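Local coordinates for single-stranded DNA-binding protein (Mycobacterium smegmatis, PDB 5GQO) that probably binds single-stranded DNA as a four-chain assembly of OB-fold subunits, being the second single-stranded DNA-binding protein of its organism, at residues B[38-41]-B[46-49]. Residues are numbered along the deposited sequence; the frame is centred on the assembly and turned at random.
Sequences PVRL and QELY
Leu41 and Leu48 exchange both of their backbone hydrogen bonds, which makes them a hydrogen-bonded pair of an antiparallel ladder. Leu41 N donates to Leu48 O over 2.9 Å within the carbonyl plane, and Leu48 N returns a straighter bond to Leu41 O at 2.8 Å. Arg40 and Tyr49 form the adjoining non-hydrogen-bonded pair, their CA atoms 4.6 Å apart. CA-H...O contacts continue the ladder, among them Arg40 CA to Leu48 O at 3.3 Å and Tyr49 CA to Val39 O at 3.4 Å.

The charged interaction lies on the face that carries Arg40 and Tyr49. Glu47 reaches across with an extended chain, and its OE2 forms a salt bridge with Arg40 NH2 at 2.8 Å; the guanidinium and carboxylate planes stand 87° apart, so one nitrogen meets one oxygen and no two-pronged pairing results. Arg40 runs out straight through CG and CD, then bends at chi3 (-27°), which turns the guanidinium toward the side chains of Glu47 and Tyr49. There it lies nearly parallel to the Tyr49 ring, the planes 10° apart, with NH2 3.2 Å from Tyr49 CD1.

Apolar side chains meet on both faces of the sheet. Pro38 CB lies over one face of the Tyr49 ring, though its modelled closeness is doubtful; Pro38 is also a calcium ligand in a structure of this protein, with no calcium bound to this chain here. Leu41 CD1 and Leu48 CD2 meet at 4.2 Å on the other side of the sheet, their side chains pointing the same way.

Together these contacts join strands 33-43 and 46-55 as a beta hairpin of the OB fold. Tyr49 packs against Ala83, Val86 and Ser87 of helix 80-89, whose Arg84 pairs with Glu47 OE1, so each carboxylate oxygen has its own arginine partner; strand 73-79 flanks 46-49 on its other edge, through backbone bonds from Tyr49 to Cys78.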
loop_
_atom_site.group_PDB
_atom_site.type_symbol
_atom_site.label_atom_id
_atom_site.label_comp_id
_atom_site.label_asym_id
_atom_site.label_seq_id
_atom_site.Cartn_x
_atom_site.Cartn_y
_atom_site.Cartn_z
ATOM N N PRO B 38 -11.579 -23.002 2.145
ATOM C CA PRO B 38 -11.918 -22.324 0.932
ATOM C C PRO B 38 -13.010 -23.027 0.122
ATOM O O PRO B 38 -13.196 -24.230 0.222
ATOM C CB PRO B 38 -10.612 -22.307 0.177
ATOM C CG PRO B 38 -9.568 -22.341 1.221
ATOM C CD PRO B 38 -10.133 -23.226 2.285
ATOM N N VAL B 39 -13.686 -22.237 -0.694
ATOM C CA VAL B 39 -14.827 -22.637 -1.472
ATOM C C VAL B 39 -14.477 -22.467 -2.952
ATOM O O VAL B 39 -13.978 -21.419 -3.336
ATOM C CB VAL B 39 -16.020 -21.733 -1.061
ATOM C CG1 VAL B 39 -17.143 -21.755 -2.088
ATOM C CG2 VAL B 39 -16.518 -22.157 0.320
ATOM N N ARG B 40 -14.645 -23.523 -3.748
ATOM C CA ARG B 40 -14.471 -23.438 -5.173
ATOM C C ARG B 40 -15.835 -23.264 -5.856
ATOM O O ARG B 40 -16.832 -23.833 -5.434
ATOM C CB ARG B 40 -13.809 -24.665 -5.743
ATOM C CG ARG B 40 -13.630 -24.510 -7.266
ATOM C CD ARG B 40 -12.955 -25.663 -7.977
ATOM N NE ARG B 40 -12.073 -26.388 -7.071
ATOM C CZ ARG B 40 -10.972 -25.892 -6.500
ATOM N NH1 ARG B 40 -10.287 -26.660 -5.672
ATOM N NH2 ARG B 40 -10.565 -24.639 -6.728
ATOM N N LEU B 41 -15.847 -22.452 -6.899
ATOM C CA LEU B 41 -17.002 -22.244 -7.744
ATOM C C LEU B 41 -16.518 -22.138 -9.184
ATOM O O LEU B 41 -15.495 -21.474 -9.452
ATOM C CB LEU B 41 -17.723 -20.986 -7.314
ATOM C CG LEU B 41 -18.320 -21.080 -5.916
ATOM C CD1 LEU B 41 -18.851 -19.713 -5.499
ATOM C CD2 LEU B 41 -19.429 -22.126 -5.858
ATOM N N GLN B 46 -14.024 -20.419 -16.248
ATOM C CA GLN B 46 -13.389 -19.703 -15.141
ATOM C C GLN B 46 -13.580 -20.358 -13.783
ATOM O O GLN B 46 -14.575 -21.002 -13.531
ATOM C CB GLN B 46 -13.960 -18.290 -15.032
ATOM C CG GLN B 46 -13.109 -17.201 -15.637
ATOM C CD GLN B 46 -12.153 -16.683 -14.588
ATOM O OE1 GLN B 46 -11.258 -17.409 -14.107
ATOM N NE2 GLN B 46 -12.354 -15.438 -14.192
ATOM N N GLU B 47 -12.647 -20.110 -12.887
ATOM C CA GLU B 47 -12.684 -20.722 -11.566
ATOM C C GLU B 47 -12.489 -19.663 -10.494
ATOM O O GLU B 47 -11.615 -18.804 -10.626
ATOM C CB GLU B 47 -11.544 -21.715 -11.472
ATOM C CG GLU B 47 -11.753 -22.884 -10.502
ATOM C CD GLU B 47 -10.542 -23.822 -10.492
ATOM O OE1 GLU B 47 -10.044 -24.136 -11.594
ATOM O OE2 GLU B 47 -10.046 -24.202 -9.402
ATOM N N LEU B 48 -13.284 -19.752 -9.442
ATOM C CA LEU B 48 -13.141 -18.909 -8.294
ATOM C C LEU B 48 -12.774 -19.771 -7.091
ATOM O O LEU B 48 -13.398 -20.811 -6.857
ATOM C CB LEU B 48 -14.459 -18.206 -7.974
ATOM C CG LEU B 48 -14.499 -17.396 -6.655
ATOM C CD1 LEU B 48 -13.492 -16.262 -6.714
ATOM C CD2 LEU B 48 -15.891 -16.872 -6.397
ATOM N N TYR B 49 -11.832 -19.278 -6.292
ATOM C CA TYR B 49 -11.500 -19.891 -5.033
ATOM C C TYR B 49 -11.433 -18.800 -4.023
ATOM O O TYR B 49 -10.670 -17.851 -4.139
ATOM C CB TYR B 49 -10.168 -20.552 -5.173
ATOM C CG TYR B 49 -9.871 -21.595 -4.151
ATOM C CD1 TYR B 49 -10.587 -22.778 -4.120
ATOM C CD2 TYR B 49 -8.822 -21.433 -3.245
ATOM C CE1 TYR B 49 -10.286 -23.758 -3.193
ATOM C CE2 TYR B 49 -8.511 -22.398 -2.325
ATOM C CZ TYR B 49 -9.248 -23.560 -2.298
ATOM O OH TYR B 49 -8.940 -24.543 -1.397
#